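Local coordinates for protein RnfH (Haemophilus influenzae, PDB 2HJ1) that is of unknown function but belongs to the ubiquitin-like RnfH family and forms a three-dimensional domain-swapped dimer, at the interface of chains A and B. Sequence-based numbering; all coordinates share one arbitrary frame. Chains: chain A/B, Hypothetical protein.

Contact 1: the interface of chains A and B. Residues chain A 69, 72, 74, 80; chain B 36-38, 63.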
loop_
_atom_site.group_PDB
_atom_site.type_symbol
_atom_site.label_atom_id
_atom_site.label_comp_id
_atom_site.label_asym_id
_atom_site.label_seq_id
_atom_site.Cartn_x
_atom_site.Cartn_y
_atom_site.Cartn_z
ATOM N N LYS A 69 5.578 3.501 10.387
ATOM C CA LYS A 69 6.564 3.382 11.469
ATOM C C LYS A 69 7.443 2.149 11.328
ATOM O O LYS A 69 6.952 1.053 10.951
ATOM C CB LYS A 69 5.881 3.401 12.849
ATOM C CG LYS A 69 5.134 4.740 13.109
ATOM C CD LYS A 69 4.314 4.679 14.374
ATOM C CE LYS A 69 3.559 6.000 14.583
ATOM N NZ LYS A 69 2.674 5.882 15.802
ATOM N N ASP A 72 5.967 -0.761 12.993
ATOM C CA ASP A 72 4.782 -1.459 12.477
ATOM C C ASP A 72 5.036 -2.961 12.223
ATOM O O ASP A 72 6.102 -3.384 11.697
ATOM C CB ASP A 72 4.249 -0.765 11.217
ATOM C CG ASP A 72 3.636 0.608 11.520
ATOM O OD1 ASP A 72 3.379 0.903 12.716
ATOM O OD2 ASP A 72 3.387 1.404 10.580
ATOM N N LEU A 74 4.386 -6.265 10.291
ATOM C CA LEU A 74 3.988 -6.592 8.919
ATOM C C LEU A 74 2.823 -7.585 8.902
ATOM O O LEU A 74 2.752 -8.469 9.755
ATOM C CB LEU A 74 5.192 -7.172 8.181
ATOM C CG LEU A 74 6.268 -6.114 7.868
ATOM C CD1 LEU A 74 7.576 -6.759 7.367
ATOM C CD2 LEU A 74 5.739 -5.059 6.865
ATOM N N ILE A 80 6.637 -3.238 1.464
ATOM C CA ILE A 80 7.401 -2.088 1.971
ATOM C C ILE A 80 8.010 -1.334 0.816
ATOM O O ILE A 80 8.772 -1.911 0.062
ATOM C CB ILE A 80 8.528 -2.527 2.893
ATOM C CG1 ILE A 80 7.984 -3.273 4.110
ATOM C CG2 ILE A 80 9.363 -1.240 3.386
ATOM C CD1 ILE A 80 9.080 -4.125 4.802
ATOM N N ILE B 36 7.266 -10.129 12.656
ATOM C CA ILE B 36 8.387 -9.283 12.178
ATOM C C ILE B 36 7.921 -7.812 11.942
ATOM O O ILE B 36 6.796 -7.552 11.500
ATOM C CB ILE B 36 9.077 -9.975 10.910
ATOM C CG1 ILE B 36 10.352 -9.277 10.479
ATOM C CG2 ILE B 36 8.143 -10.007 9.725
ATOM C CD1 ILE B 36 11.155 -10.055 9.425
ATOM N N THR B 37 8.778 -6.830 12.248
ATOM C CA THR B 37 8.428 -5.449 12.001
ATOM C C THR B 37 9.021 -4.978 10.672
ATOM O O THR B 37 9.909 -5.623 10.134
ATOM C CB THR B 37 9.050 -4.539 13.072
ATOM O OG1 THR B 37 10.440 -4.851 13.103
ATOM C CG2 THR B 37 8.410 -4.821 14.473
ATOM N N VAL B 38 8.578 -3.817 10.200
ATOM C CA VAL B 38 9.206 -3.161 9.042
ATOM C C VAL B 38 10.743 -3.096 9.144
ATOM O O VAL B 38 11.448 -3.511 8.238
ATOM C CB VAL B 38 8.643 -1.754 8.909
ATOM C CG1 VAL B 38 9.308 -0.998 7.805
ATOM C CG2 VAL B 38 7.059 -1.827 8.687
ATOM N N ILE B 63 3.739 1.701 2.799
ATOM C CA ILE B 63 3.424 0.262 2.727
ATOM C C ILE B 63 2.194 0.141 1.875
ATOM O O ILE B 63 1.212 0.858 2.096
ATOM C CB ILE B 63 3.206 -0.350 4.098
ATOM C CG1 ILE B 63 4.565 -0.577 4.782
ATOM C CG2 ILE B 63 2.521 -1.736 4.020
ATOM C CD1 ILE B 63 4.455 -0.959 6.245
HETATM O O HOH W 1 4.783 -9.657 10.716
#
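A:Asp72 and A:Leu74 of a loop in one chain clasp the backbone of B:Ile36 and B:Val38, where a loop of the other chain runs into helix 38-45. The amide N of B:Val38, at the first turn of that helix, donates a hydrogen bond to the carbonyl O of A:Asp72 at 2.9 Å, and two residues further along the amide N of A:Leu74 returns a bond to the carbonyl O of B:Ile36 at 3.0 Å. A water 2.5 Å from A:Leu74 O also touches B:Ile36 O, so that carbonyl is held by a peptide N-H and a water together.

Apolar side chains pack around this pair of bonds. A:Leu74 reaches over B:Val38 at roughly a right angle, its CD2 methyl 3.9 Å from B:Val38 CG2, while its other branch, CD1, lies 4.1 Å from B:Ile36 CG2. B:Val38 has CG1 anti to the backbone N (chi1 176°), which sets CG2 beside that N and against chain A, 3.7 Å from A:Lys69 O and near A:Asp72 CB. Valine's short branched side chain thus puts a methyl against chain A without covering its backbone N-H.

Behind the first shell, the carboxylate OD2 of A:Asp72 accepts from A:Lys69 N at 3.0 Å, approached from above the carboxylate plane, which probably steadies the loop. A:Ile80 and B:Ile63 pair as an antiparallel beta bridge between the chains. The site ties the chain A loop before strand 79-82 to the start of helix 38-45 of chain B, and so is likely to steady the domain-swapped dimer.

Contact 2: the interface of chains A and B. Residues chain A 80-82; chain B 17-18, 42, 47.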
loop_
_atom_site.group_PDB
_atom_site.type_symbol
_atom_site.label_atom_id
_atom_site.label_comp_id
_atom_site.label_asym_id
_atom_site.label_seq_id
_atom_site.Cartn_x
_atom_site.Cartn_y
_atom_site.Cartn_z
ATOM N N ILE A 80 6.637 -3.238 1.464
ATOM C CA ILE A 80 7.401 -2.088 1.971
ATOM C C ILE A 80 8.010 -1.334 0.816
ATOM O O ILE A 80 8.772 -1.911 0.062
ATOM C CB ILE A 80 8.528 -2.527 2.893
ATOM C CG1 ILE A 80 7.984 -3.273 4.110
ATOM C CG2 ILE A 80 9.363 -1.240 3.386
ATOM C CD1 ILE A 80 9.080 -4.125 4.802
ATOM N N GLU A 81 7.672 -0.049 0.638
ATOM C CA GLU A 81 8.297 0.705 -0.424
ATOM C C GLU A 81 9.256 1.729 0.212
ATOM O O GLU A 81 8.794 2.596 0.925
ATOM C CB GLU A 81 7.243 1.458 -1.270
ATOM C CG GLU A 81 6.115 0.501 -1.721
ATOM C CD GLU A 81 5.215 1.075 -2.789
ATOM O OE1 GLU A 81 5.235 2.323 -3.034
ATOM O OE2 GLU A 81 4.421 0.264 -3.321
ATOM N N ILE A 82 10.549 1.633 -0.103
ATOM C CA ILE A 82 11.567 2.577 0.367
ATOM C C ILE A 82 11.813 3.566 -0.782
ATOM O O ILE A 82 12.093 3.157 -1.884
ATOM C CB ILE A 82 12.877 1.830 0.765
ATOM C CG1 ILE A 82 12.592 0.775 1.843
ATOM C CG2 ILE A 82 13.920 2.815 1.286
ATOM C CD1 ILE A 82 13.667 -0.292 1.942
ATOM N N ILE B 17 9.581 -6.192 -0.476
ATOM C CA ILE B 17 10.331 -4.947 -0.309
ATOM C C ILE B 17 10.663 -4.397 -1.671
ATOM O O ILE B 17 11.116 -5.158 -2.545
ATOM C CB ILE B 17 11.634 -5.186 0.517
ATOM C CG1 ILE B 17 11.242 -5.687 1.899
ATOM C CG2 ILE B 17 12.437 -3.885 0.689
ATOM C CD1 ILE B 17 12.470 -6.202 2.688
ATOM N N ALA B 18 10.440 -3.089 -1.858
ATOM C CA ALA B 18 10.660 -2.426 -3.151
ATOM C C ALA B 18 11.525 -1.196 -2.943
ATOM O O ALA B 18 11.367 -0.484 -1.957
ATOM C CB ALA B 18 9.309 -1.987 -3.795
ATOM N N ILE B 42 13.564 -5.103 6.696
ATOM C CA ILE B 42 14.522 -4.347 5.917
ATOM C C ILE B 42 15.959 -4.737 6.308
ATOM O O ILE B 42 16.801 -5.088 5.463
ATOM C CB ILE B 42 14.296 -2.817 6.049
ATOM C CG1 ILE B 42 12.901 -2.421 5.534
ATOM C CG2 ILE B 42 15.398 -2.016 5.262
ATOM C CD1 ILE B 42 12.530 -0.918 5.800
ATOM N N ILE B 47 19.139 -5.635 1.670
ATOM C CA ILE B 47 18.971 -4.452 0.795
ATOM C C ILE B 47 19.925 -3.311 1.226
ATOM O O ILE B 47 20.439 -2.572 0.380
ATOM C CB ILE B 47 17.501 -3.959 0.722
ATOM C CG1 ILE B 47 17.318 -2.949 -0.423
ATOM C CG2 ILE B 47 17.006 -3.297 2.046
ATOM C CD1 ILE B 47 15.962 -2.373 -0.487
#
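The carbonyl O of A:Ile80 takes a hydrogen bond of 2.8 Å from the amide N of B:Ala18, and the amide N of A:Ile82 gives one of 2.9 Å to the carbonyl O of B:Ala18. Both the backbone N-H and the C=O of B:Ala18 are thus engaged by one strand of the other chain, in the alternating pattern of parallel strands; the second bond is almost straight, 175° at its hydrogen. The small methyl of alanine sits beside the strand junction, 3.9 Å from A:Ile80 O.

A:Ile80 and A:Ile82 turn their side chains to the same side of the sheet, where B:Ile17 lies alongside both and points the same way. They share one rotamer, with CG1 beside the backbone N (chi1 -61° and -57°), which sends their CD1 ends toward chain B. The CD1 methyl of A:Ile80 comes 3.9 Å from B:Ile17 CG1, and its CG2 branch meets CD1 of B:Ile42, which slants across it from helix 38-45. The CD1 end of A:Ile82 meets B:Ile47 CD1 tip to tip at 3.9 Å and touches B:Ile17 CG2 at 4.0 Å. Branched isoleucines suit this place because they favour strand backbones and offer two arms to different neighbours. A:Glu81, between them in sequence, directs its carboxylate to the opposite side of the sheet.

Strand 79-82 of chain A therefore lies parallel to strand 12-19 of chain B, adding to the partner's sheet, with its isoleucines turned toward the helices at 38-45 and 47-50 in what is probably the hydrophobic core.

Contact 3: the interface of chains A and B. Residues chain A 65-68; chain B 61-63.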
loop_
_atom_site.group_PDB
_atom_site.type_symbol
_atom_site.label_atom_id
_atom_site.label_comp_id
_atom_site.label_asym_id
_atom_site.label_seq_id
_atom_site.Cartn_x
_atom_site.Cartn_y
_atom_site.Cartn_z
ATOM N N SER A 65 -0.316 3.324 2.475
ATOM C CA SER A 65 -0.129 4.159 3.663
ATOM C C SER A 65 1.299 4.766 3.691
ATOM O O SER A 65 2.254 4.045 3.466
ATOM C CB SER A 65 -0.271 3.329 4.940
ATOM O OG SER A 65 -1.596 2.804 5.054
ATOM N N ARG A 66 1.391 6.062 4.018
ATOM C CA ARG A 66 2.667 6.769 4.194
ATOM C C ARG A 66 2.415 8.053 4.977
ATOM O O ARG A 66 1.455 8.764 4.666
ATOM C CB ARG A 66 3.298 7.123 2.837
ATOM C CG ARG A 66 4.695 7.753 2.955
ATOM C CD ARG A 66 5.078 8.458 1.672
ATOM N NE ARG A 66 5.904 9.640 1.933
ATOM C CZ ARG A 66 6.535 10.337 0.993
ATOM N NH1 ARG A 66 7.260 11.392 1.320
ATOM N NH2 ARG A 66 6.450 9.966 -0.274
ATOM N N PRO A 67 3.266 8.351 6.014
ATOM C CA PRO A 67 4.418 7.649 6.713
ATOM C C PRO A 67 3.807 6.386 7.261
ATOM O O PRO A 67 2.701 6.428 7.793
ATOM C CB PRO A 67 4.882 8.655 7.789
ATOM C CG PRO A 67 3.649 9.567 8.010
ATOM C CD PRO A 67 3.046 9.700 6.595
ATOM N N ILE A 68 4.502 5.262 7.242
ATOM C CA ILE A 68 4.662 4.336 8.344
ATOM C C ILE A 68 5.661 4.446 9.449
ATOM O O ILE A 68 6.465 5.362 9.456
ATOM C CB ILE A 68 4.663 2.894 7.694
ATOM C CG1 ILE A 68 5.918 2.617 6.862
ATOM C CG2 ILE A 68 3.512 2.800 6.666
ATOM C CD1 ILE A 68 7.197 2.215 7.650
ATOM N N ILE B 61 9.260 6.008 3.617
ATOM C CA ILE B 61 8.788 4.620 3.503
ATOM C C ILE B 61 7.239 4.581 3.537
ATOM O O ILE B 61 6.623 5.133 4.471
ATOM C CB ILE B 61 9.335 3.734 4.656
ATOM C CG1 ILE B 61 10.881 3.800 4.687
ATOM C CG2 ILE B 61 8.844 2.261 4.489
ATOM C CD1 ILE B 61 11.477 2.979 5.757
ATOM N N GLY B 62 6.620 3.963 2.519
ATOM C CA GLY B 62 5.200 3.634 2.617
ATOM C C GLY B 62 4.988 2.123 2.622
ATOM O O GLY B 62 5.956 1.336 2.458
ATOM N N ILE B 63 3.739 1.701 2.799
ATOM C CA ILE B 63 3.424 0.262 2.727
ATOM C C ILE B 63 2.194 0.141 1.875
ATOM O O ILE B 63 1.212 0.858 2.096
ATOM C CB ILE B 63 3.206 -0.350 4.098
ATOM C CG1 ILE B 63 4.565 -0.577 4.782
ATOM C CG2 ILE B 63 2.521 -1.736 4.020
ATOM C CD1 ILE B 63 4.455 -0.959 6.245
HETATM O O HOH W 2 7.879 6.307 6.899
HETATM O O HOH W 3 -1.134 0.081 4.180
#
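An antiparallel strand pairing between the chains, in this ubiquitin-like protein of the RnfH family, joins the end of strand 60-65 of chain A to strand 61-65 of chain B. A:Ser65 and B:Ile63 face each other as a bridged pair: A:Ser65 N gives to B:Ile63 O, and B:Ile63 N gives to A:Ser65 O, each at 2.9 Å. The serine hydroxyl OG holds a water at 2.9 Å that also touches B:Ile63 O, so a small polar side chain adds to the bonding of this carbonyl.

Beyond the bridge, chain A leaves the strand pairing through A:Arg66 and A:Pro67, which follows a cis peptide bond, while staying beside chain B. A:Ile68 N then makes a weak bond of 3.5 Å to B:Ile61 O, and a second water links the carbonyl oxygens of these residues. B:Gly62 has no side chain, which lets A:Arg66 CB approach its CA at 4.0 Å.

A:Ile68 has CG1 between its backbone N and carbonyl carbon (chi1 69°), an arrangement that spreads its branches over two neighbours. CD1 slants over B:Ile61 and lies 3.6 Å from its CG2 methyl. The CG2 branch of A:Ile68 meets B:Ile63, whose side chain runs about perpendicular, 3.9 Å from B:Ile63 CD1; CG1 touches both neighbours.

Contact 4: the interface of chains A and B. Residues chain A 58-60; chain B 81-85.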
loop_
_atom_site.group_PDB
_atom_site.type_symbol
_atom_site.label_atom_id
_atom_site.label_comp_id
_atom_site.label_asym_id
_atom_site.label_seq_id
_atom_site.Cartn_x
_atom_site.Cartn_y
_atom_site.Cartn_z
ATOM N N THR A 58 -14.446 -8.974 -6.473
ATOM C CA THR A 58 -13.700 -9.407 -7.642
ATOM C C THR A 58 -12.511 -8.467 -7.996
ATOM O O THR A 58 -11.448 -8.918 -8.416
ATOM C CB THR A 58 -14.655 -9.584 -8.833
ATOM O OG1 THR A 58 -15.662 -10.560 -8.499
ATOM C CG2 THR A 58 -13.915 -10.036 -10.075
ATOM N N ASN A 59 -12.705 -7.167 -7.824
ATOM C CA ASN A 59 -11.617 -6.164 -8.015
ATOM C C ASN A 59 -10.545 -6.321 -6.975
ATOM O O ASN A 59 -10.814 -6.784 -5.862
ATOM C CB ASN A 59 -12.126 -4.735 -8.024
ATOM C CG ASN A 59 -12.714 -4.384 -9.341
ATOM O OD1 ASN A 59 -13.867 -4.717 -9.620
ATOM N ND2 ASN A 59 -11.921 -3.746 -10.200
ATOM N N LYS A 60 -9.315 -6.001 -7.366
ATOM C CA LYS A 60 -8.211 -5.927 -6.423
ATOM C C LYS A 60 -8.385 -4.613 -5.679
ATOM O O LYS A 60 -8.713 -3.603 -6.291
ATOM C CB LYS A 60 -6.877 -5.948 -7.170
ATOM C CG LYS A 60 -6.533 -7.377 -7.643
ATOM C CD LYS A 60 -5.094 -7.677 -7.509
ATOM C CE LYS A 60 -4.731 -8.955 -8.199
ATOM N NZ LYS A 60 -3.565 -8.624 -9.097
ATOM N N GLU B 81 -6.607 1.823 -3.538
ATOM C CA GLU B 81 -6.393 1.591 -4.952
ATOM C C GLU B 81 -7.309 0.462 -5.379
ATOM O O GLU B 81 -7.244 -0.611 -4.810
ATOM C CB GLU B 81 -4.948 1.158 -5.237
ATOM C CG GLU B 81 -3.871 2.192 -4.919
ATOM C CD GLU B 81 -3.453 3.039 -6.145
ATOM O OE1 GLU B 81 -3.992 2.850 -7.274
ATOM O OE2 GLU B 81 -2.580 3.921 -5.972
ATOM N N ILE B 82 -8.111 0.703 -6.405
ATOM C CA ILE B 82 -8.971 -0.322 -6.925
ATOM C C ILE B 82 -8.486 -0.614 -8.340
ATOM O O ILE B 82 -8.205 0.302 -9.092
ATOM C CB ILE B 82 -10.476 0.130 -6.942
ATOM C CG1 ILE B 82 -10.987 0.470 -5.520
ATOM C CG2 ILE B 82 -11.374 -0.941 -7.690
ATOM C CD1 ILE B 82 -12.299 1.322 -5.557
ATOM N N TYR B 83 -8.329 -1.890 -8.679
ATOM C CA TYR B 83 -7.840 -2.217 -10.003
ATOM C C TYR B 83 -8.328 -3.594 -10.413
ATOM O O TYR B 83 -9.027 -4.261 -9.656
ATOM C CB TYR B 83 -6.286 -2.038 -10.106
ATOM C CG TYR B 83 -5.470 -2.718 -9.065
ATOM C CD1 TYR B 83 -5.461 -2.259 -7.748
ATOM C CD2 TYR B 83 -4.673 -3.807 -9.396
ATOM C CE1 TYR B 83 -4.729 -2.871 -6.789
ATOM C CE2 TYR B 83 -3.877 -4.414 -8.450
ATOM C CZ TYR B 83 -3.909 -3.953 -7.157
ATOM O OH TYR B 83 -3.136 -4.561 -6.198
ATOM N N ARG B 84 -7.975 -3.997 -11.616
ATOM C CA ARG B 84 -8.498 -5.239 -12.204
ATOM C C ARG B 84 -7.476 -6.352 -12.134
ATOM O O ARG B 84 -6.306 -6.130 -12.423
ATOM C CB ARG B 84 -8.918 -5.001 -13.658
ATOM C CG ARG B 84 -9.512 -3.609 -13.897
ATOM C CD ARG B 84 -10.868 -3.672 -14.536
ATOM N NE ARG B 84 -10.870 -3.817 -15.990
ATOM C CZ ARG B 84 -11.541 -3.020 -16.836
ATOM N NH1 ARG B 84 -12.262 -1.993 -16.400
ATOM N NH2 ARG B 84 -11.491 -3.253 -18.140
ATOM N N PRO B 85 -7.902 -7.557 -11.718
ATOM C CA PRO B 85 -6.996 -8.708 -11.633
ATOM C C PRO B 85 -6.502 -9.250 -12.999
ATOM O O PRO B 85 -5.456 -9.903 -13.042
ATOM C CB PRO B 85 -7.863 -9.781 -10.927
ATOM C CG PRO B 85 -9.303 -9.431 -11.341
ATOM C CD PRO B 85 -9.283 -7.897 -11.311
HETATM O O HOH W 4 -4.129 -10.848 -10.734
HETATM O O HOH W 5 -4.079 -6.644 -10.930
#
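Backbone hydrogen bonds pair A:Lys60, the first residue of strand 60-65, with B:Tyr83 at the end of strand 79-83 in an antiparallel bridge. A:Lys60 N gives to B:Tyr83 O at 2.9 Å, and B:Tyr83 N gives to A:Lys60 O at 3.0 Å. The side-chain amide of A:Asn59 adds a bond, its ND2 also 3.0 Å from B:Tyr83 O. The two donors approach this carbonyl from opposite faces of its plane, ND2 standing well above it, so the oxygen is gripped on both sides. Asparagine suits the spot, short enough to reach the partner strand's carbonyl from just ahead of its own strand while carrying an N-H.

Nonpolar contact centres on the tyrosine ring. A:Lys60 CB sits over the middle of one face, 3.5 Å from the centroid, in a CH-pi contact, and CD lies over the same face, 3.6 Å from CE2. The ring is brought under the lysine by a chi1 of 52°, which places CG between the backbone N and carbonyl carbon. A:Asn59 CB packs against the CG2 methyl of B:Ile82. Separately, the B:Pro85 ring meets a carbonyl, its CG 3.7 Å from A:Thr58 O.

Water links finish the set. A:Lys60 NZ, the amine end of a long flexible chain, reaches one water at 2.7 Å that touches B:Arg84 O and another that touches B:Pro85 O. Together these join strand 79-83 of chain B and the residues after it to strand 60-65 of chain A, and probably stabilise the swapped dimer.

Contacts 1 and 2 lie on the chain B side of the dimer and contact 3 between the chains, their C-alpha centres about 9 to 11 Å apart, whereas contact 4 lies 21 to 23 Å from each of them. A:Ile80 belongs to contacts 1 and 2, and B:Ile63 to contacts 1 and 3, so these three adjoin; strand 60-65 of chain A serves both contacts 3 and 4. In contacts 1 and 2 the segment around strand 79-82 of chain A docks on chain B; contact 4 shows the reciprocal strand of chain B docked on chain A. Because the interface is two-fold symmetric, every contact recurs with chains exchanged, as expected of reciprocal swapping.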